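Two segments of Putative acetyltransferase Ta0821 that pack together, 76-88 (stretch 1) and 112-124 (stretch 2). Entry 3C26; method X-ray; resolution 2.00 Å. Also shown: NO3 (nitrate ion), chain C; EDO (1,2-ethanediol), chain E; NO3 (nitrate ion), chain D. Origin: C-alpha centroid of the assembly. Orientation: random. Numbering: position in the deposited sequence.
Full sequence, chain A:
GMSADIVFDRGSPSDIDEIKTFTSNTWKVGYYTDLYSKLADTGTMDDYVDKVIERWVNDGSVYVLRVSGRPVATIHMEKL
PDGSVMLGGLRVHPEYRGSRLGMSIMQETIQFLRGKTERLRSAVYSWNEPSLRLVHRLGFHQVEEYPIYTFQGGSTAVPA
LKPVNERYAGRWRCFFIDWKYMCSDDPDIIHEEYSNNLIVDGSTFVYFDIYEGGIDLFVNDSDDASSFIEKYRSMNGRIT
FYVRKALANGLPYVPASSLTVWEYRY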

ATOM      1  N   HIS A  76      16.872  -0.595  18.993  1.00 22.56           N
ATOM      2  CA  HIS A  76      16.543  -1.540  20.076  1.00 23.97           C
ATOM      3  C   HIS A  76      17.129  -2.930  19.767  1.00 24.33           C
ATOM      4  O   HIS A  76      17.111  -3.376  18.638  1.00 24.55           O
ATOM      5  CB  HIS A  76      15.020  -1.641  20.269  1.00 23.41           C
ATOM      6  CG  HIS A  76      14.593  -2.645  21.306  1.00 24.12           C
ATOM      7  ND1 HIS A  76      13.781  -3.730  21.016  1.00 21.93           N
ATOM      8  CD2 HIS A  76      14.865  -2.721  22.632  1.00 18.44           C
ATOM      9  CE1 HIS A  76      13.597  -4.437  22.122  1.00 22.00           C
ATOM     10  NE2 HIS A  76      14.233  -3.839  23.116  1.00 18.86           N
HETATM   11  N   MSE A  77      17.665  -3.592  20.790  1.00 24.43           N
HETATM   12  CA  MSE A  77      18.146  -4.966  20.664  1.00 25.36           C
HETATM   13  C   MSE A  77      17.581  -5.844  21.794  1.00 25.50           C
HETATM   14  O   MSE A  77      17.516  -5.458  22.955  1.00 25.91           O
HETATM   15  CB  MSE A  77      19.666  -5.054  20.805  1.00 25.64           C
HETATM   16  CG  MSE A  77      20.457  -4.117  20.010  1.00 29.83           C
HETATM   17 SE   MSE A  77      22.309  -4.121  20.724  0.75 30.76          SE
HETATM   18  CE  MSE A  77      22.693  -2.386  19.959  1.00 34.00           C
ATOM     19  N   GLU A  78      17.200  -7.052  21.449  1.00 25.62           N
ATOM     20  CA  GLU A  78      16.694  -7.942  22.456  1.00 25.28           C
ATOM     21  C   GLU A  78      17.033  -9.381  22.159  1.00 25.51           C
ATOM     22  O   GLU A  78      16.632  -9.919  21.131  1.00 23.87           O
ATOM     23  CB  GLU A  78      15.177  -7.772  22.633  1.00 25.31           C
ATOM     24  CG  GLU A  78      14.669  -8.723  23.686  1.00 26.48           C
ATOM     25  CD  GLU A  78      13.291  -8.415  24.174  1.00 28.82           C
ATOM     26  OE1 GLU A  78      12.917  -7.239  24.191  1.00 32.58           O
ATOM     27  OE2 GLU A  78      12.586  -9.377  24.543  1.00 32.71           O
ATOM     28  N   LYS A  79      17.765  -9.985  23.099  1.00 24.80           N
ATOM     29  CA  LYS A  79      18.194 -11.380  22.975  1.00 26.40           C
ATOM     30  C   LYS A  79      16.972 -12.253  23.198  1.00 26.19           C
ATOM     31  O   LYS A  79      16.202 -12.040  24.123  1.00 25.99           O
ATOM     32  CB  LYS A  79      19.319 -11.710  23.954  1.00 26.38           C
ATOM     33  CG  LYS A  79      19.931 -13.086  23.751  1.00 29.52           C
ATOM     34  CD  LYS A  79      21.212 -13.212  24.473  1.00 34.21           C
ATOM     35  CE  LYS A  79      22.398 -13.207  23.511  1.00 37.53           C
ATOM     36  NZ  LYS A  79      23.734 -13.281  24.259  1.00 38.86           N
ATOM     37  N   LEU A  80      16.797 -13.211  22.307  1.00 25.89           N
ATOM     38  CA  LEU A  80      15.637 -14.095  22.301  1.00 25.33           C
ATOM     39  C   LEU A  80      16.027 -15.439  22.901  1.00 26.24           C
ATOM     40  O   LEU A  80      17.183 -15.686  23.145  1.00 26.35           O
ATOM     41  CB  LEU A  80      15.106 -14.266  20.890  1.00 25.66           C
ATOM     42  CG  LEU A  80      14.849 -12.960  20.095  1.00 24.01           C
ATOM     43  CD1 LEU A  80      14.220 -13.277  18.773  1.00 22.12           C
ATOM     44  CD2 LEU A  80      13.996 -11.991  20.950  1.00 16.54           C
ATOM     45  N   PRO A  81      15.055 -16.299  23.147  1.00 26.08           N
ATOM     46  CA  PRO A  81      15.355 -17.560  23.816  1.00 26.43           C
ATOM     47  C   PRO A  81      16.169 -18.536  22.943  1.00 25.65           C
ATOM     48  O   PRO A  81      16.889 -19.394  23.451  1.00 27.33           O
ATOM     49  CB  PRO A  81      13.963 -18.129  24.135  1.00 26.54           C
ATOM     50  CG  PRO A  81      13.025 -17.017  24.028  1.00 26.68           C
ATOM     51  CD  PRO A  81      13.613 -16.056  23.011  1.00 27.38           C
ATOM     52  N   ASP A  82      16.038 -18.420  21.638  1.00 24.17           N
ATOM     53  CA  ASP A  82      16.801 -19.305  20.727  1.00 24.22           C
ATOM     54  C   ASP A  82      18.264 -18.822  20.593  1.00 23.81           C
ATOM     55  O   ASP A  82      19.086 -19.429  19.913  1.00 25.04           O
ATOM     56  CB  ASP A  82      16.120 -19.425  19.359  1.00 23.93           C
ATOM     57  CG  ASP A  82      15.956 -18.096  18.677  1.00 24.86           C
ATOM     58  OD1 ASP A  82      16.433 -17.090  19.209  1.00 26.60           O
ATOM     59  OD2 ASP A  82      15.326 -18.038  17.610  1.00 26.95           O
ATOM     60  N   GLY A  83      18.569 -17.721  21.253  1.00 24.05           N
ATOM     61  CA  GLY A  83      19.925 -17.205  21.299  1.00 23.70           C
ATOM     62  C   GLY A  83      20.171 -16.119  20.261  1.00 23.42           C
ATOM     63  O   GLY A  83      21.236 -15.510  20.225  1.00 23.32           O
ATOM     64  N   SER A  84      19.173 -15.877  19.410  1.00 23.93           N
ATOM     65  CA  SER A  84      19.291 -14.819  18.383  1.00 23.29           C
ATOM     66  C   SER A  84      19.008 -13.483  19.047  1.00 23.26           C
ATOM     67  O   SER A  84      18.607 -13.428  20.213  1.00 21.64           O
ATOM     68  CB  SER A  84      18.317 -15.005  17.233  1.00 23.73           C
ATOM     69  OG  SER A  84      16.999 -15.014  17.702  1.00 26.87           O
ATOM     70  N   VAL A  85      19.246 -12.412  18.300  1.00 22.06           N
ATOM     71  CA  VAL A  85      18.955 -11.052  18.776  1.00 22.28           C
ATOM     72  C   VAL A  85      18.046 -10.384  17.763  1.00 22.21           C
ATOM     73  O   VAL A  85      18.370 -10.284  16.589  1.00 22.76           O
ATOM     74  CB  VAL A  85      20.259 -10.195  19.010  1.00 22.85           C
ATOM     75  CG1 VAL A  85      19.922  -8.748  19.365  1.00 21.80           C
ATOM     76  CG2 VAL A  85      21.135 -10.856  20.064  1.00 20.81           C
HETATM   77  N   MSE A  86      16.923  -9.887  18.255  1.00 23.13           N
HETATM   78  CA  MSE A  86      15.982  -9.142  17.432  1.00 22.41           C
HETATM   79  C   MSE A  86      16.335  -7.695  17.525  1.00 22.14           C
HETATM   80  O   MSE A  86      16.571  -7.153  18.593  1.00 22.01           O
HETATM   81  CB  MSE A  86      14.543  -9.280  17.938  1.00 22.09           C
HETATM   82  CG  MSE A  86      13.535  -8.781  16.994  1.00 19.89           C
HETATM   83 SE   MSE A  86      13.229  -9.970  15.521  0.75 20.73          SE
HETATM   84  CE  MSE A  86      11.790  -9.105  14.593  1.00 22.27           C
ATOM     85  N   LEU A  87      16.316  -7.075  16.373  1.00 22.41           N
ATOM     86  CA  LEU A  87      16.603  -5.660  16.268  1.00 22.39           C
ATOM     87  C   LEU A  87      15.401  -4.972  15.709  1.00 22.66           C
ATOM     88  O   LEU A  87      14.675  -5.515  14.844  1.00 22.55           O
ATOM     89  CB  LEU A  87      17.750  -5.417  15.319  1.00 22.35           C
ATOM     90  CG  LEU A  87      19.070  -6.122  15.642  1.00 21.92           C
ATOM     91  CD1 LEU A  87      19.988  -5.916  14.477  1.00 25.27           C
ATOM     92  CD2 LEU A  87      19.696  -5.631  17.005  1.00 18.05           C
ATOM     93  N   GLY A  88      15.198  -3.775  16.235  1.00 20.58           N
ATOM     94  CA  GLY A  88      14.217  -2.867  15.704  1.00 20.20           C
ATOM     95  C   GLY A  88      14.177  -1.528  16.379  1.00 19.85           C
ATOM     96  O   GLY A  88      15.121  -1.111  17.037  1.00 21.19           O
ATOM     97  N   PHE A 112      29.049  -4.552  17.403  1.00 24.77           N
ATOM     98  CA  PHE A 112      28.730  -4.676  18.822  1.00 24.48           C
ATOM     99  C   PHE A 112      28.194  -6.050  19.236  1.00 23.68           C
ATOM    100  O   PHE A 112      28.423  -6.485  20.371  1.00 23.92           O
ATOM    101  CB  PHE A 112      27.686  -3.620  19.191  1.00 25.43           C
ATOM    102  CG  PHE A 112      27.266  -3.634  20.641  1.00 26.40           C
ATOM    103  CD1 PHE A 112      28.123  -3.193  21.613  1.00 30.27           C
ATOM    104  CD2 PHE A 112      25.973  -4.002  21.009  1.00 29.98           C
ATOM    105  CE1 PHE A 112      27.741  -3.163  22.949  1.00 31.13           C
ATOM    106  CE2 PHE A 112      25.600  -4.000  22.325  1.00 30.88           C
ATOM    107  CZ  PHE A 112      26.485  -3.580  23.302  1.00 30.64           C
ATOM    108  N   LEU A 113      27.527  -6.756  18.322  1.00 22.55           N
ATOM    109  CA  LEU A 113      26.881  -8.054  18.646  1.00 21.72           C
ATOM    110  C   LEU A 113      27.693  -9.250  18.155  1.00 21.88           C
ATOM    111  O   LEU A 113      27.389 -10.383  18.457  1.00 21.60           O
ATOM    112  CB  LEU A 113      25.445  -8.125  18.132  1.00 21.75           C
ATOM    113  CG  LEU A 113      24.451  -7.186  18.816  1.00 22.40           C
ATOM    114  CD1 LEU A 113      23.106  -7.349  18.177  1.00 22.66           C
ATOM    115  CD2 LEU A 113      24.393  -7.450  20.297  1.00 23.29           C
ATOM    116  N   ARG A 114      28.784  -8.960  17.464  1.00 22.20           N
ATOM    117  CA  ARG A 114      29.680  -9.998  16.955  1.00 22.76           C
ATOM    118  C   ARG A 114      30.218 -10.774  18.152  1.00 21.55           C
ATOM    119  O   ARG A 114      30.833 -10.203  19.043  1.00 22.09           O
ATOM    120  CB  ARG A 114      30.862  -9.396  16.148  1.00 23.82           C
ATOM    121  CG  ARG A 114      31.679 -10.441  15.292  1.00 28.96           C
ATOM    122  CD  ARG A 114      32.833  -9.821  14.446  1.00 33.47           C
ATOM    123  NE  ARG A 114      32.502  -8.452  13.964  1.00 40.72           N
ATOM    124  CZ  ARG A 114      31.821  -8.191  12.844  1.00 41.69           C
ATOM    125  NH1 ARG A 114      31.400  -9.191  12.099  1.00 43.06           N
ATOM    126  NH2 ARG A 114      31.541  -6.941  12.474  1.00 43.89           N
ATOM    127  N   GLY A 115      29.946 -12.072  18.178  1.00 20.97           N
ATOM    128  CA  GLY A 115      30.461 -12.960  19.223  1.00 20.30           C
ATOM    129  C   GLY A 115      29.510 -13.173  20.378  1.00 20.19           C
ATOM    130  O   GLY A 115      29.732 -14.031  21.242  1.00 20.12           O
ATOM    131  N   LYS A 116      28.454 -12.372  20.362  1.00 19.55           N
ATOM    132  CA  LYS A 116      27.391 -12.404  21.395  1.00 20.38           C
ATOM    133  C   LYS A 116      26.196 -13.258  20.964  1.00 21.14           C
ATOM    134  O   LYS A 116      25.429 -13.753  21.782  1.00 20.53           O
ATOM    135  CB  LYS A 116      26.946 -10.989  21.725  1.00 19.54           C
ATOM    136  CG  LYS A 116      28.085 -10.114  22.223  1.00 19.49           C
ATOM    137  CD  LYS A 116      27.548  -8.753  22.660  1.00 21.68           C
ATOM    138  CE  LYS A 116      28.666  -7.864  23.144  1.00 22.23           C
ATOM    139  NZ  LYS A 116      28.249  -6.440  23.240  1.00 20.84           N
ATOM    140  N   THR A 117      26.117 -13.479  19.657  1.00 22.06           N
ATOM    141  CA  THR A 117      25.029 -14.253  19.049  1.00 22.18           C
ATOM    142  C   THR A 117      25.499 -14.703  17.696  1.00 22.85           C
ATOM    143  O   THR A 117      26.453 -14.170  17.150  1.00 22.10           O
ATOM    144  CB  THR A 117      23.720 -13.388  18.888  1.00 22.27           C
ATOM    145  OG1 THR A 117      22.605 -14.179  18.399  1.00 23.85           O
ATOM    146  CG2 THR A 117      23.954 -12.235  17.971  1.00 22.02           C
ATOM    147  N   GLU A 118      24.814 -15.703  17.164  1.00 24.60           N
ATOM    148  CA  GLU A 118      25.079 -16.210  15.817  1.00 25.33           C
ATOM    149  C   GLU A 118      24.143 -15.599  14.764  1.00 24.65           C
ATOM    150  O   GLU A 118      24.439 -15.626  13.573  1.00 24.18           O
ATOM    151  CB  GLU A 118      24.946 -17.721  15.775  1.00 26.40           C
ATOM    152  CG  GLU A 118      26.177 -18.467  16.302  1.00 29.84           C
ATOM    153  CD  GLU A 118      27.439 -18.194  15.465  1.00 38.01           C
ATOM    154  OE1 GLU A 118      27.346 -17.991  14.219  1.00 43.31           O
ATOM    155  OE2 GLU A 118      28.552 -18.191  16.059  1.00 43.23           O
ATOM    156  N   ARG A 119      23.031 -15.039  15.247  1.00 24.60           N
ATOM    157  CA  ARG A 119      21.945 -14.499  14.403  1.00 24.17           C
ATOM    158  C   ARG A 119      21.289 -13.217  14.881  1.00 23.18           C
ATOM    159  O   ARG A 119      20.954 -13.037  16.061  1.00 22.66           O
ATOM    160  CB  ARG A 119      20.812 -15.550  14.232  1.00 25.16           C
ATOM    161  CG  ARG A 119      21.263 -16.931  13.699  1.00 26.57           C
ATOM    162  CD  ARG A 119      20.185 -18.033  13.893  1.00 33.15           C
ATOM    163  NE  ARG A 119      20.092 -18.429  15.310  1.00 40.85           N
ATOM    164  CZ  ARG A 119      19.187 -19.265  15.848  1.00 44.04           C
ATOM    165  NH1 ARG A 119      18.237 -19.836  15.109  1.00 43.82           N
ATOM    166  NH2 ARG A 119      19.227 -19.523  17.154  1.00 42.99           N
ATOM    167  N   LEU A 120      21.046 -12.362  13.900  1.00 21.43           N
ATOM    168  CA  LEU A 120      20.300 -11.123  14.077  1.00 21.34           C
ATOM    169  C   LEU A 120      19.081 -11.234  13.181  1.00 21.40           C
ATOM    170  O   LEU A 120      19.150 -11.770  12.075  1.00 20.90           O
ATOM    171  CB  LEU A 120      21.090  -9.888  13.634  1.00 21.27           C
ATOM    172  CG  LEU A 120      22.499  -9.683  14.179  1.00 20.47           C
ATOM    173  CD1 LEU A 120      23.177  -8.472  13.488  1.00 18.52           C
ATOM    174  CD2 LEU A 120      22.509  -9.573  15.725  1.00 18.22           C
ATOM    175  N   ARG A 121      17.972 -10.729  13.698  1.00 21.21           N
ATOM    176  CA  ARG A 121      16.719 -10.648  12.949  1.00 21.15           C
ATOM    177  C   ARG A 121      16.121  -9.263  13.060  1.00 21.02           C
ATOM    178  O   ARG A 121      16.360  -8.531  14.023  1.00 19.53           O
ATOM    179  CB  ARG A 121      15.703 -11.698  13.420  1.00 21.09           C
ATOM    180  CG  ARG A 121      16.194 -13.094  13.298  1.00 22.16           C
ATOM    181  CD  ARG A 121      15.154 -14.104  13.565  1.00 26.57           C
ATOM    182  NE  ARG A 121      15.741 -15.440  13.496  1.00 26.98           N
ATOM    183  CZ  ARG A 121      15.750 -16.330  14.486  1.00 24.05           C
ATOM    184  NH1 ARG A 121      15.104 -16.099  15.580  1.00 22.51           N
ATOM    185  NH2 ARG A 121      16.339 -17.502  14.326  1.00 26.78           N
ATOM    186  N   SER A 122      15.301  -8.941  12.063  1.00 21.81           N
ATOM    187  CA  SER A 122      14.610  -7.661  12.014  1.00 22.21           C
ATOM    188  C   SER A 122      13.390  -7.753  11.105  1.00 22.42           C
ATOM    189  O   SER A 122      13.391  -8.471  10.088  1.00 21.11           O
ATOM    190  CB  SER A 122      15.560  -6.546  11.523  1.00 23.37           C
ATOM    191  OG  SER A 122      15.093  -5.235  11.838  1.00 27.44           O
ATOM    192  N   ALA A 123      12.386  -6.949  11.462  1.00 20.64           N
ATOM    193  CA  ALA A 123      11.182  -6.884  10.708  1.00 21.14           C
ATOM    194  C   ALA A 123      11.150  -5.596   9.879  1.00 21.26           C
ATOM    195  O   ALA A 123      11.356  -4.484  10.394  1.00 21.27           O
ATOM    196  CB  ALA A 123       9.942  -7.008  11.633  1.00 20.66           C
ATOM    197  N   VAL A 124      10.908  -5.774   8.583  1.00 21.82           N
ATOM    198  CA  VAL A 124      10.853  -4.662   7.616  1.00 21.45           C
ATOM    199  C   VAL A 124       9.589  -4.707   6.735  1.00 21.15           C
ATOM    200  O   VAL A 124       9.249  -5.737   6.195  1.00 18.51           O
ATOM    201  CB  VAL A 124      12.095  -4.657   6.689  1.00 22.16           C
ATOM    202  CG1 VAL A 124      12.128  -3.409   5.877  1.00 22.96           C
ATOM    203  CG2 VAL A 124      13.388  -4.859   7.522  1.00 20.35           C
TER
HETATM  204  N   NO3 C 267      22.120 -17.780  18.160  1.00 37.70           N
HETATM  205  O1  NO3 C 267      23.226 -17.493  18.933  1.00 36.60           O
HETATM  206  O2  NO3 C 267      21.296 -18.835  18.510  1.00 39.66           O
HETATM  207  O3  NO3 C 267      21.810 -17.056  17.025  1.00 38.70           O
HETATM  208  C1  EDO E 269      12.031  -6.281  18.733  1.00 33.03           C
HETATM  209  O1  EDO E 269      11.782  -6.145  20.125  1.00 32.32           O
HETATM  210  C2  EDO E 269      11.988  -4.916  18.103  1.00 34.27           C
HETATM  211  O2  EDO E 269      13.004  -4.101  18.637  1.00 30.93           O
HETATM  212  N   NO3 D 268      15.290  -2.368  10.422  1.00 47.62           N
HETATM  213  O1  NO3 D 268      15.843  -2.035  11.649  1.00 47.15           O
HETATM  214  O2  NO3 D 268      14.161  -3.198  10.368  1.00 46.53           O
HETATM  215  O3  NO3 D 268      15.836  -1.834   9.247  1.00 48.85           O
HETATM  216  O   HOH W   1      12.343  -5.450  14.019  1.00 19.69           O

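The contact is built on a parallel pairing of strand 85-88 with strand 119-124, whose axes approach to 4.6 Å at 35°. Three backbone hydrogen bonds fix the register. Val85 N donates to Arg119 O (2.9 Å, N-H...O 157°), Arg121 N donates to Val85 O (3.0 Å, 161°), and Leu87 N donates to Arg121 O (2.8 Å, 159°). Val85 and Arg121 therefore each spend both backbone N and O on the partner strand, the alternation expected of a parallel ladder. Beyond Leu87 the direct pairing lapses: Leu87 O lies 4.3 Å from Ala123 N, too far for a bond, and a water fills the gap, donating to Leu87 O (2.5 Å from the water O) and accepting from Ala123 N (3.0 Å from the water O). Ser122 OG lies 3.0 Å from Leu87 O and 2.7 Å from O2 of the chain D nitrate; its single proton has both acceptors within reach, and the geometry does not settle between them.

Before the strand, Asp82, in the type I turn from Leu80 to Gly83, ties Ser84 to Arg121 through its carboxylate. Its OD1 accepts from Ser84 N (3.0 Å, 163°) and from Ser84 OG (2.6 Å), while OD2 takes a nearly linear hydrogen bond from Arg121 NH1 (2.8 Å, 174°), within a salt bridge. Ser84 OG is also 3.0 Å from Arg121 NH1, but the angle is poor and no bond is assigned.

Arg119 finds partners for NE and NH2 in the chain C nitrate, an ion probably drawn from the crystallisation liquor: NE donates to O3 (2.8 Å, 169°) and NH2 to O2 (2.6 Å, 162°), and Glu118 N donates to nitrate O1 (3.0 Å, 157°). Arg119 NH1 has no partner in this contact; its 3.1 Å approach to Arg121 NH2 pairs two donors. Although Arg119 NH2 comes within 2.8 Å of Asp82 O, that angle too is poor. Thr117 OG1 gives its proton to Gly83 O (2.6 Å) and accepts from Arg119 N (3.3 Å, 163°), linking the turn to the start of the second strand. Farther out, Lys79 NZ reaches Lys116 O (3.0 Å) with a hydrogen bond.

Apolar packing completes the contact. Val85 and Leu87 share a sheet face with Leu120; Leu113 CD1 meets Val85 CG1 at 3.7 Å and Leu87 CD2 at 4.0 Å. Met77, a selenomethionine, sets SE 3.7 Å from Phe112 CE2, at the ring edge, 76° off the normal. On the face carrying Met86 and Arg121, Met86 SE lies 3.7 Å from Arg121 CB.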